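Local coordinates for protein RTX-adhesin (Marinomonas primoryensis, PDB 5IRB) that helps attach its Antarctic bacterium to diatoms and ice as part of a giant calcium-binding adhesin, this piece probably helping retain the adhesin on the bacterial surface, at residues P14-S19 with G28-T33; V46-N51 with G63-S68; D73-S78 with V106-R111; G34-D39 with V86-G91; Y159-L164 with W169-S174. All coordinates share one frame; numbering follows the deposited sequence.

Contact 1: residues P14-S19 with G28-T33; sequences PVTGDS and GTVTLT. With CA (calcium ion), chain C.
Val15 and Leu32 mark the point where the 14-19 loop comes nearest to strand 29-38, their CA atoms 6.2 Å apart, and the loop is shaped there by a type II turn whose closing bond runs from Gly17 N to Pro14 O. No hydrogen bond joins the two segments directly. Val15 lays both methyls against one branch of Leu32, CG1 standing 3.8 Å from CD2. In Leu32 the other branch, CD1, continues the extended chain (chi2 -180°), which leaves CD2 to turn aside onto the valine. Next to this pair, Thr16 CG2 meets Val30 CG1 at 3.6 Å. The loop thus seals one end of the hydrophobic interior of a beta-sandwich domain, and on its far side it carries a calcium site. Thr16 serves both: its methyl packs on the strand while OG1, set between the backbone N and the carbonyl carbon (chi1 65°), binds the calcium ion at 2.6 Å. Asp18 OD1 adds a ligand at 2.5 Å from the calcium ion, three waters also bind, and the carbonyl of Val20 and the carboxylate of Glu25 complete the protein's share. A further water links the backbones, accepting from Thr16 N at 2.9 Å and donating to Thr31 O.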
# COMPACT_ATOMS: atom_id res chain seq x y z
N PRO A 14 -17.27 7.32 36.50
CA PRO A 14 -16.36 6.88 35.43
C PRO A 14 -15.64 8.06 34.79
O PRO A 14 -16.27 9.07 34.50
CB PRO A 14 -17.30 6.19 34.44
CG PRO A 14 -18.39 5.64 35.31
CD PRO A 14 -18.60 6.68 36.39
N VAL A 15 -14.33 7.92 34.61
CA VAL A 15 -13.52 9.00 34.08
C VAL A 15 -13.89 9.40 32.64
O VAL A 15 -13.85 8.56 31.73
CB VAL A 15 -12.03 8.64 34.16
CG1 VAL A 15 -11.20 9.70 33.47
CG2 VAL A 15 -11.62 8.48 35.63
N THR A 16 -14.26 10.67 32.48
CA THR A 16 -14.87 11.22 31.26
C THR A 16 -16.09 10.43 30.76
O THR A 16 -16.36 10.39 29.56
CB THR A 16 -13.87 11.28 30.08
OG1 THR A 16 -13.48 9.95 29.70
CG2 THR A 16 -12.65 12.07 30.46
N GLY A 17 -16.82 9.82 31.68
CA GLY A 17 -17.99 9.05 31.30
C GLY A 17 -17.74 7.66 30.72
O GLY A 17 -18.45 6.71 31.09
N ASP A 18 -16.80 7.53 29.79
CA ASP A 18 -16.50 6.22 29.21
C ASP A 18 -15.31 5.47 29.83
O ASP A 18 -14.94 4.40 29.34
CB ASP A 18 -16.28 6.35 27.69
CG ASP A 18 -15.01 7.13 27.34
OD1 ASP A 18 -14.45 7.81 28.21
OD2 ASP A 18 -14.58 7.06 26.16
N SER A 19 -14.73 6.03 30.90
CA SER A 19 -13.59 5.39 31.59
C SER A 19 -12.31 5.32 30.72
O SER A 19 -11.36 4.63 31.10
CB SER A 19 -13.95 3.98 32.06
OG SER A 19 -14.92 4.01 33.09
N GLY A 28 -5.54 18.00 27.32
CA GLY A 28 -6.21 19.16 27.90
C GLY A 28 -6.54 18.98 29.37
O GLY A 28 -5.93 18.17 30.06
N THR A 29 -7.55 19.70 29.84
CA THR A 29 -8.03 19.50 31.20
C THR A 29 -9.27 18.60 31.19
O THR A 29 -10.03 18.59 30.22
CB THR A 29 -8.36 20.83 31.88
OG1 THR A 29 -9.47 21.44 31.21
CG2 THR A 29 -7.15 21.78 31.82
N VAL A 30 -9.44 17.84 32.26
CA VAL A 30 -10.51 16.85 32.37
C VAL A 30 -11.29 17.08 33.68
O VAL A 30 -10.70 17.39 34.71
CB VAL A 30 -9.93 15.42 32.31
CG1 VAL A 30 -10.97 14.40 32.67
CG2 VAL A 30 -9.33 15.14 30.90
N THR A 31 -12.61 16.93 33.63
CA THR A 31 -13.46 17.05 34.80
C THR A 31 -13.81 15.69 35.37
O THR A 31 -14.43 14.86 34.70
CB THR A 31 -14.73 17.81 34.46
OG1 THR A 31 -14.37 19.10 33.97
CG2 THR A 31 -15.61 17.96 35.71
N LEU A 32 -13.37 15.46 36.61
CA LEU A 32 -13.70 14.25 37.33
C LEU A 32 -14.79 14.61 38.31
O LEU A 32 -14.83 15.73 38.80
CB LEU A 32 -12.46 13.72 38.04
CG LEU A 32 -11.25 13.38 37.17
CD1 LEU A 32 -10.10 12.85 38.02
CD2 LEU A 32 -11.64 12.37 36.10
N THR A 33 -15.68 13.67 38.61
CA THR A 33 -16.88 13.98 39.37
C THR A 33 -17.21 12.78 40.24
O THR A 33 -16.74 11.68 39.99
CB THR A 33 -18.11 14.30 38.49
OG1 THR A 33 -18.58 13.11 37.86
CG2 THR A 33 -17.80 15.37 37.44
CA CA C . -13.12 9.62 27.16
O HOH W 1 -15.30 12.43 34.53
O HOH W 2 -15.47 10.44 27.00
O HOH W 3 -12.53 8.41 24.72
O HOH W 4 -13.94 10.07 24.45

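Contact 2: residues V46-N51 with G63-S68; sequences VTLVIN and GTWSVS
Val46 lies over a face of the Trp65 indole in the core of a beta-sandwich, strand 43-50 belonging to one sheet and strand 64-70 to the other. The short strand segments pass 9.2 Å apart with their directions 41° from parallel, a spacing bridged by side chains alone. Val46 plants CG2 squarely above the five-membered ring, 3.8 Å from its centroid, in a CH-pi contact, while CG1 hangs 4.0 Å above the indole plane. The ring offers this face because chi1 of Trp65 (54°) places CG between the backbone N and the carbonyl carbon and chi2 turns the indole across that bond; the two side chains cross at about a right angle. Further along, the forked end of Leu48 enters the notch between Trp65 and Val67. One prong meets the far corner of the six-membered ring, coming to it from the opposite direction; the other slides past the valine. Around this interlock, Val86 backs Val46 within its own sheet and Leu32 lies against Leu48 from the facing one. The tightest fit is in the notch, where Leu48 CD1 approaches Val67 CG1 to 3.6 Å while CD2 stays 3.9 Å from Trp65 CH2.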
# COMPACT_ATOMS: atom_id res chain seq x y z
N VAL A 46 -13.11 16.99 49.17
CA VAL A 46 -12.58 15.85 48.42
C VAL A 46 -11.15 16.10 47.94
O VAL A 46 -10.85 17.12 47.32
CB VAL A 46 -13.46 15.53 47.19
CG1 VAL A 46 -12.80 14.45 46.32
CG2 VAL A 46 -14.84 15.10 47.64
N THR A 47 -10.28 15.15 48.27
CA THR A 47 -8.89 15.16 47.82
C THR A 47 -8.63 14.01 46.85
O THR A 47 -8.93 12.85 47.16
CB THR A 47 -7.93 15.09 49.02
OG1 THR A 47 -8.17 16.21 49.88
CG2 THR A 47 -6.47 15.13 48.56
N LEU A 48 -8.07 14.34 45.69
CA LEU A 48 -7.73 13.35 44.67
C LEU A 48 -6.23 13.36 44.46
O LEU A 48 -5.62 14.42 44.46
CB LEU A 48 -8.38 13.68 43.33
CG LEU A 48 -9.87 13.80 43.06
CD1 LEU A 48 -10.10 13.86 41.56
CD2 LEU A 48 -10.62 12.64 43.66
N VAL A 49 -5.64 12.19 44.25
CA VAL A 49 -4.22 12.15 43.88
C VAL A 49 -4.06 11.43 42.56
O VAL A 49 -4.58 10.33 42.39
CB VAL A 49 -3.34 11.49 44.97
CG1 VAL A 49 -1.87 11.45 44.50
CG2 VAL A 49 -3.47 12.24 46.29
N ILE A 50 -3.33 12.04 41.64
CA ILE A 50 -3.14 11.49 40.31
C ILE A 50 -1.75 11.86 39.85
O ILE A 50 -1.38 13.04 39.83
CB ILE A 50 -4.16 12.04 39.28
CG1 ILE A 50 -5.61 11.85 39.76
CG2 ILE A 50 -3.96 11.40 37.93
CD1 ILE A 50 -6.55 12.90 39.22
N ASN A 51 -0.98 10.83 39.50
CA ASN A 51 0.40 11.01 39.04
C ASN A 51 1.21 11.79 40.08
O ASN A 51 2.01 12.66 39.74
CB ASN A 51 0.39 11.70 37.66
CG ASN A 51 1.79 11.79 37.01
OD1 ASN A 51 2.58 10.87 37.12
ND2 ASN A 51 2.06 12.89 36.33
N GLY A 63 -24.42 16.68 47.77
CA GLY A 63 -23.50 15.56 47.88
C GLY A 63 -22.59 15.31 46.70
O GLY A 63 -21.67 14.49 46.80
N THR A 64 -22.84 15.97 45.57
CA THR A 64 -21.98 15.79 44.40
C THR A 64 -20.73 16.67 44.48
O THR A 64 -20.66 17.60 45.28
CB THR A 64 -22.68 16.14 43.06
OG1 THR A 64 -23.03 17.53 43.06
CG2 THR A 64 -23.94 15.30 42.85
N TRP A 65 -19.75 16.36 43.64
CA TRP A 65 -18.55 17.17 43.55
C TRP A 65 -17.95 16.98 42.16
O TRP A 65 -18.25 16.01 41.47
CB TRP A 65 -17.52 16.79 44.61
CG TRP A 65 -17.15 15.34 44.62
CD1 TRP A 65 -17.76 14.35 45.33
CD2 TRP A 65 -16.13 14.70 43.84
NE1 TRP A 65 -17.15 13.14 45.07
CE2 TRP A 65 -16.15 13.33 44.16
CE3 TRP A 65 -15.18 15.16 42.92
CZ2 TRP A 65 -15.26 12.42 43.60
CZ3 TRP A 65 -14.30 14.25 42.35
CH2 TRP A 65 -14.34 12.90 42.70
N SER A 66 -17.08 17.90 41.79
CA SER A 66 -16.53 17.96 40.46
C SER A 66 -15.26 18.81 40.53
O SER A 66 -15.22 19.79 41.26
CB SER A 66 -17.54 18.53 39.47
OG SER A 66 -16.96 19.59 38.73
N VAL A 67 -14.23 18.39 39.80
CA VAL A 67 -12.93 19.05 39.87
C VAL A 67 -12.15 18.90 38.56
O VAL A 67 -12.15 17.84 37.94
CB VAL A 67 -12.06 18.50 41.04
CG1 VAL A 67 -11.72 17.03 40.85
CG2 VAL A 67 -10.80 19.36 41.25
N SER A 68 -11.54 20.00 38.14
CA SER A 68 -10.67 20.03 36.98
C SER A 68 -9.28 19.45 37.26
O SER A 68 -8.61 19.86 38.22
CB SER A 68 -10.54 21.47 36.50
OG SER A 68 -11.08 21.61 35.20

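Contact 3: residues D73-S78 with V106-R111; sequences DLSADS and VKTSSR. With CA (calcium ion), chain H.
Ser75, on the last turn of helix 71-76, has its CA 6.1 Å from that of Val106, where strand 95-106 ends and the chain passes into an irregular segment; the helix itself finishes with Asp77 N bonded to Leu74 O at 3.3 Å, and Asp77 is the first residue to leave helical backbone angles. No hydrogen bond crosses between the segments. Val106 and Ser75 carry the contact, the two methyls of the valine spread over the helix end. CG1, anti to the backbone N (chi1 180°), comes to 4.0 Å from Ser75 OG, while CG2 lies 3.9 Å from Leu74 O and next to the Ser75 CA. Thr108 CG2 approaches Ser75 OG at 4.3 Å from much the same side as the valine, so both hydrocarbon groups face one flank of the hydroxyl. The contact joins the helical connection of one beta-sandwich domain to the start of the linker that leads to strand 112-116 of the next. Ala26 of helix 23-26 touches both Ser75 and Thr108, and Arg80 packs on Val106 while its NH1 bonds to Ser75 O and Asp77 O. Just past the helix, Asp77 grips a calcium ion with both carboxylate oxygens, OD1 at 2.4 Å and OD2 at 2.6 Å from the metal. Asp79, the carbonyl of Ile81 and three waters fill out that site. One of those waters is hydrogen-bonded to Ser78 OG at 3.2 Å.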
# COMPACT_ATOMS: atom_id res chain seq x y z
N ASP A 73 -1.69 14.33 33.79
CA ASP A 73 -1.56 13.55 35.01
C ASP A 73 -2.33 12.25 34.93
O ASP A 73 -1.84 11.22 35.37
CB ASP A 73 -2.00 14.38 36.22
CG ASP A 73 -0.99 15.46 36.56
OD1 ASP A 73 0.21 15.23 36.30
OD2 ASP A 73 -1.39 16.53 37.06
N LEU A 74 -3.52 12.27 34.34
CA LEU A 74 -4.27 11.04 34.14
C LEU A 74 -3.50 10.11 33.18
O LEU A 74 -3.31 8.93 33.44
CB LEU A 74 -5.67 11.34 33.60
CG LEU A 74 -6.70 11.97 34.55
CD1 LEU A 74 -7.89 12.55 33.78
CD2 LEU A 74 -7.16 10.91 35.54
N SER A 75 -2.99 10.68 32.09
CA SER A 75 -2.29 9.88 31.10
C SER A 75 -1.00 9.27 31.67
O SER A 75 -0.69 8.10 31.42
CB SER A 75 -1.98 10.74 29.88
OG SER A 75 -1.21 10.01 28.94
N ALA A 76 -0.31 10.03 32.51
CA ALA A 76 0.94 9.60 33.12
C ALA A 76 0.77 8.71 34.35
O ALA A 76 1.74 8.05 34.77
CB ALA A 76 1.80 10.80 33.48
N ASP A 77 -0.41 8.71 34.96
CA ASP A 77 -0.60 8.04 36.26
C ASP A 77 -0.24 6.56 36.13
O ASP A 77 -0.90 5.81 35.39
CB ASP A 77 -2.04 8.21 36.77
CG ASP A 77 -2.29 7.52 38.10
OD1 ASP A 77 -1.97 8.11 39.18
OD2 ASP A 77 -2.81 6.37 38.07
N SER A 78 0.78 6.15 36.87
CA SER A 78 1.41 4.84 36.66
C SER A 78 0.43 3.66 36.71
O SER A 78 0.50 2.79 35.86
CB SER A 78 2.54 4.61 37.66
OG SER A 78 2.17 5.08 38.94
N VAL A 106 -6.08 4.26 29.60
CA VAL A 106 -5.43 5.24 28.74
C VAL A 106 -5.11 4.62 27.37
O VAL A 106 -4.41 3.62 27.28
CB VAL A 106 -4.13 5.78 29.37
CG1 VAL A 106 -3.48 6.80 28.45
CG2 VAL A 106 -4.44 6.42 30.73
N LYS A 107 -5.65 5.25 26.33
CA LYS A 107 -5.53 4.85 24.93
C LYS A 107 -5.37 6.10 24.08
O LYS A 107 -6.36 6.66 23.62
CB LYS A 107 -6.76 4.06 24.49
CG LYS A 107 -6.67 3.42 23.09
CD LYS A 107 -5.55 2.40 22.94
CE LYS A 107 -5.53 1.82 21.52
NZ LYS A 107 -6.86 1.20 21.18
N THR A 108 -4.14 6.55 23.91
CA THR A 108 -3.91 7.82 23.26
C THR A 108 -3.40 7.71 21.83
O THR A 108 -3.31 8.71 21.13
CB THR A 108 -2.89 8.63 24.05
OG1 THR A 108 -1.72 7.83 24.22
CG2 THR A 108 -3.45 9.01 25.44
N SER A 109 -3.07 6.50 21.39
CA SER A 109 -2.83 6.25 19.97
C SER A 109 -3.08 4.80 19.57
O SER A 109 -3.31 3.94 20.42
CB SER A 109 -1.41 6.67 19.57
OG SER A 109 -0.46 5.92 20.30
N SER A 110 -3.02 4.55 18.27
CA SER A 110 -3.22 3.22 17.71
C SER A 110 -2.27 3.09 16.54
O SER A 110 -1.72 4.08 16.06
CB SER A 110 -4.67 2.98 17.29
OG SER A 110 -5.48 2.69 18.41
N ARG A 111 -2.03 1.86 16.09
CA ARG A 111 -1.07 1.65 15.02
C ARG A 111 -1.77 1.05 13.83
O ARG A 111 -2.57 0.12 13.96
CB ARG A 111 0.07 0.73 15.46
CG ARG A 111 0.89 1.28 16.62
CD ARG A 111 1.65 0.16 17.32
NE ARG A 111 2.73 -0.27 16.44
CZ ARG A 111 3.18 -1.52 16.32
NH1 ARG A 111 2.67 -2.51 17.05
NH2 ARG A 111 4.17 -1.76 15.46
CA CA H . -2.57 6.31 40.63
O HOH W 5 -0.04 6.32 40.84
O HOH W 6 -2.71 4.96 42.69
O HOH W 7 -2.70 8.24 42.29

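Contact 4: residues G34-D39 with V86-G91; sequences GVVNGD and VVVTNG
Val86 opens the second segment by pointing its CB toward Val36; the CA atoms of Val86 and Val36 are 8.1 Å apart, and the two isopropyl groups meet tip to tip, Val86 CG2 standing 3.9 Å from Val36 CG2. The Val86 methyl gets there because it lies anti to the backbone N, the other methyl occupying the position between N and the carbonyl carbon (chi1 63°). Val87 follows on the other face of its strand, where it lies against Gln95 and Thr97 of the adjacent strand 95-106. With Val88 the chain returns to the interior and makes the second touch, CG1 at 4.0 Å from Val36 CG1. Here the side chains do not meet end on but slide past each other in opposite directions. A single valine from segment 34-39 therefore serves two from segment 86-91, giving one methyl to each: CG2 to Val86 and CG1 to Val88. All three are buried, and the touch is purely hydrophobic, with no hydrogen bond from one segment to the other. Phe41 touches both Val36 and Val88, and Ile8 lies against both Val86 and Val88, so the small valine cluster is closed in by larger side chains. Beyond Val88, the strand ends at Thr89, whose carbonyl bonds to Ser42 OG, and the chain turns off through Asn90 without touching segment 34-39. Hydrocarbon meeting between strands 29-38 and 81-89, which lie in different sheets, is characteristic of the two-layered core of a beta-sandwich, here toward one end of the domain.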
# COMPACT_ATOMS: atom_id res chain seq x y z
N GLY A 34 -18.02 13.01 41.27
CA GLY A 34 -18.53 11.92 42.05
C GLY A 34 -19.54 12.39 43.07
O GLY A 34 -20.11 13.48 42.96
N VAL A 35 -19.77 11.54 44.06
CA VAL A 35 -20.77 11.80 45.08
C VAL A 35 -20.23 11.35 46.43
O VAL A 35 -19.40 10.43 46.50
CB VAL A 35 -22.11 11.10 44.78
CG1 VAL A 35 -22.76 11.69 43.56
CG2 VAL A 35 -21.91 9.60 44.61
N VAL A 36 -20.69 12.00 47.49
CA VAL A 36 -20.45 11.57 48.86
C VAL A 36 -21.81 11.19 49.42
O VAL A 36 -22.74 11.98 49.36
CB VAL A 36 -19.78 12.66 49.73
CG1 VAL A 36 -19.57 12.15 51.16
CG2 VAL A 36 -18.48 13.16 49.11
N ASN A 37 -21.96 10.00 49.96
CA ASN A 37 -23.24 9.54 50.46
C ASN A 37 -23.13 9.18 51.91
O ASN A 37 -22.03 9.07 52.43
CB ASN A 37 -23.65 8.28 49.69
CG ASN A 37 -24.20 8.59 48.32
OD1 ASN A 37 -23.71 8.10 47.29
ND2 ASN A 37 -25.22 9.41 48.30
N GLY A 38 -24.23 8.82 52.56
CA GLY A 38 -24.12 8.35 53.92
C GLY A 38 -24.80 9.32 54.85
O GLY A 38 -25.83 9.84 54.49
N ASP A 39 -24.23 9.52 56.02
CA ASP A 39 -24.73 10.54 56.95
C ASP A 39 -24.82 11.93 56.33
O ASP A 39 -24.03 12.30 55.46
CB ASP A 39 -23.84 10.63 58.17
CG ASP A 39 -24.11 9.54 59.15
OD1 ASP A 39 -25.28 9.17 59.28
OD2 ASP A 39 -23.16 9.09 59.82
N VAL A 86 -12.14 11.81 51.30
CA VAL A 86 -13.01 12.93 51.66
C VAL A 86 -13.09 13.08 53.19
O VAL A 86 -13.05 12.10 53.92
CB VAL A 86 -14.42 12.75 51.05
CG1 VAL A 86 -15.10 11.51 51.59
CG2 VAL A 86 -15.29 14.01 51.25
N VAL A 87 -13.13 14.33 53.66
CA VAL A 87 -13.58 14.62 55.02
C VAL A 87 -14.79 15.55 54.94
O VAL A 87 -14.79 16.50 54.15
CB VAL A 87 -12.46 15.23 55.87
CG1 VAL A 87 -11.88 16.45 55.20
CG2 VAL A 87 -12.98 15.56 57.27
N VAL A 88 -15.83 15.24 55.72
CA VAL A 88 -17.04 16.05 55.75
C VAL A 88 -17.34 16.52 57.19
O VAL A 88 -16.88 15.91 58.15
CB VAL A 88 -18.28 15.29 55.24
CG1 VAL A 88 -18.05 14.71 53.86
CG2 VAL A 88 -18.69 14.20 56.24
N THR A 89 -18.11 17.60 57.31
CA THR A 89 -18.47 18.17 58.61
C THR A 89 -19.95 18.45 58.62
O THR A 89 -20.49 18.84 57.59
CB THR A 89 -17.71 19.48 58.89
OG1 THR A 89 -16.31 19.25 58.75
CG2 THR A 89 -18.02 19.98 60.31
N ASN A 90 -20.62 18.26 59.76
CA ASN A 90 -22.02 18.66 59.85
C ASN A 90 -22.19 19.88 60.75
O ASN A 90 -21.20 20.42 61.26
CB ASN A 90 -22.90 17.51 60.36
CG ASN A 90 -22.68 17.17 61.85
OD1 ASN A 90 -21.93 17.83 62.57
ND2 ASN A 90 -23.33 16.11 62.30
N GLY A 91 -23.43 20.34 60.87
CA GLY A 91 -23.75 21.47 61.72
C GLY A 91 -23.25 21.42 63.15
O GLY A 91 -22.74 22.41 63.66

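Contact 5: residues Y159-L164 with W169-S174; sequences YTTVVL and WSVGVS
Tyr159 and Val173 form the close-packed end of this pairing, in which the two strand segments run roughly antiparallel, 146° between their directions and 6.6 Å between their axes. Val173 CG2 stands over the centre of the phenol ring in a CH-pi contact, 3.8 Å from the centroid, and CG1 of the same residue reaches the ring at CZ. The ring's polar end is held as well. Ser174 N donates to Tyr159 OH at 3.2 Å along a nearly straight line (167°), and that hydroxyl is also bonded to Asp177 in the helix that Ser174 caps. Midway the fit is still close, Thr161 and Val171 sliding past each other with their CB atoms 3.9 Å apart. The other end is looser and wetter. There a water bridges the two backbones, lying 2.7 Å from Thr161 OG1, donating to Val162 O and accepting from Ser170 N, while Val162 and Ser170 are exposed, their CB atoms pointing away from the opposite segment. Trp169 leads its indole away into the interior, brushed by Thr161 CG2 at 4.1 Å from CE3. The meeting of strands 157-162 and 168-174, each outermost in its own sheet, closes one flank of the beta-sandwich.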
# COMPACT_ATOMS: atom_id res chain seq x y z
N TYR A 159 -5.39 9.12 -6.28
CA TYR A 159 -6.31 7.99 -6.36
C TYR A 159 -6.77 7.62 -4.96
O TYR A 159 -5.94 7.52 -4.05
CB TYR A 159 -5.66 6.78 -7.04
CG TYR A 159 -5.29 6.98 -8.50
CD1 TYR A 159 -4.08 7.58 -8.88
CD2 TYR A 159 -6.16 6.55 -9.51
CE1 TYR A 159 -3.75 7.72 -10.25
CE2 TYR A 159 -5.83 6.70 -10.86
CZ TYR A 159 -4.63 7.28 -11.21
OH TYR A 159 -4.35 7.42 -12.54
N THR A 160 -8.07 7.37 -4.80
CA THR A 160 -8.63 7.01 -3.50
C THR A 160 -9.44 5.73 -3.57
O THR A 160 -10.14 5.51 -4.55
CB THR A 160 -9.56 8.17 -3.02
OG1 THR A 160 -8.76 9.30 -2.68
CG2 THR A 160 -10.42 7.77 -1.84
N THR A 161 -9.42 4.95 -2.50
CA THR A 161 -10.38 3.85 -2.36
C THR A 161 -10.63 3.58 -0.86
O THR A 161 -10.25 4.38 0.00
CB THR A 161 -9.89 2.57 -3.11
OG1 THR A 161 -10.93 1.59 -3.12
CG2 THR A 161 -8.67 1.97 -2.47
N VAL A 162 -11.33 2.49 -0.57
CA VAL A 162 -11.70 2.18 0.80
C VAL A 162 -11.33 0.75 1.16
O VAL A 162 -11.38 -0.15 0.31
CB VAL A 162 -13.21 2.42 1.02
CG1 VAL A 162 -13.67 1.91 2.37
CG2 VAL A 162 -13.52 3.92 0.92
N VAL A 163 -10.95 0.53 2.41
CA VAL A 163 -10.63 -0.80 2.87
C VAL A 163 -11.89 -1.68 2.89
O VAL A 163 -12.89 -1.33 3.51
CB VAL A 163 -9.96 -0.72 4.25
CG1 VAL A 163 -9.69 -2.11 4.81
CG2 VAL A 163 -8.71 0.18 4.20
N LEU A 164 -11.81 -2.84 2.23
CA LEU A 164 -12.92 -3.79 2.21
C LEU A 164 -13.04 -4.56 3.51
O LEU A 164 -12.16 -4.48 4.37
CB LEU A 164 -12.76 -4.79 1.06
CG LEU A 164 -12.48 -4.27 -0.35
CD1 LEU A 164 -12.46 -5.43 -1.29
CD2 LEU A 164 -13.59 -3.31 -0.76
N TRP A 169 -7.71 -3.97 -0.28
CA TRP A 169 -8.16 -2.79 -0.99
C TRP A 169 -7.60 -2.88 -2.40
O TRP A 169 -6.56 -3.48 -2.60
CB TRP A 169 -7.72 -1.50 -0.31
CG TRP A 169 -6.25 -1.37 -0.08
CD1 TRP A 169 -5.55 -1.70 1.06
CD2 TRP A 169 -5.29 -0.92 -1.02
NE1 TRP A 169 -4.21 -1.46 0.89
CE2 TRP A 169 -4.01 -0.99 -0.41
CE3 TRP A 169 -5.36 -0.46 -2.35
CZ2 TRP A 169 -2.83 -0.62 -1.06
CZ3 TRP A 169 -4.18 -0.09 -3.01
CH2 TRP A 169 -2.94 -0.17 -2.36
N SER A 170 -8.27 -2.28 -3.37
CA SER A 170 -7.66 -2.14 -4.68
C SER A 170 -8.26 -0.96 -5.39
O SER A 170 -9.39 -0.56 -5.10
CB SER A 170 -7.85 -3.40 -5.52
OG SER A 170 -9.22 -3.61 -5.80
N VAL A 171 -7.52 -0.40 -6.34
CA VAL A 171 -8.02 0.72 -7.11
C VAL A 171 -7.35 0.72 -8.50
O VAL A 171 -6.16 0.39 -8.63
CB VAL A 171 -7.77 2.05 -6.37
CG1 VAL A 171 -6.30 2.32 -6.19
CG2 VAL A 171 -8.45 3.20 -7.08
N GLY A 172 -8.14 1.03 -9.51
CA GLY A 172 -7.66 1.10 -10.88
C GLY A 172 -6.87 2.38 -11.11
O GLY A 172 -7.34 3.47 -10.81
N VAL A 173 -5.66 2.24 -11.61
CA VAL A 173 -4.79 3.40 -11.84
C VAL A 173 -4.42 3.41 -13.34
O VAL A 173 -4.29 2.36 -13.94
CB VAL A 173 -3.53 3.31 -10.96
CG1 VAL A 173 -2.44 4.29 -11.41
CG2 VAL A 173 -3.91 3.51 -9.46
N SER A 174 -4.27 4.58 -13.92
CA SER A 174 -3.90 4.65 -15.33
C SER A 174 -2.42 4.27 -15.53
O SER A 174 -1.53 4.78 -14.86
CB SER A 174 -4.18 6.03 -15.89
OG SER A 174 -3.14 6.92 -15.53
O HOH W 8 -10.64 -0.97 -2.39

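From the N terminus, contact 1 closes the short calcium-binding loop onto strand 29-38. The same strand continues into contact 4, whose long loop reaches strand 81-89; contact 2 is nested inside it. Contacts 1, 2 and 4 join the two sheets and the calcium loop of the first domain, with Leu32 O bonded to Val67 N and Gly63 O to Val36 N along the shared sheet. Contact 3 crosses contact 4 in chain order and ties helix 71-76 to the exit toward the next domain; Asn51 of contact 2 bonds there to Asp73 and Asp77. Contact 5 closes a short loop in the second domain, its nearest atoms about 12 Å from those of contact 3.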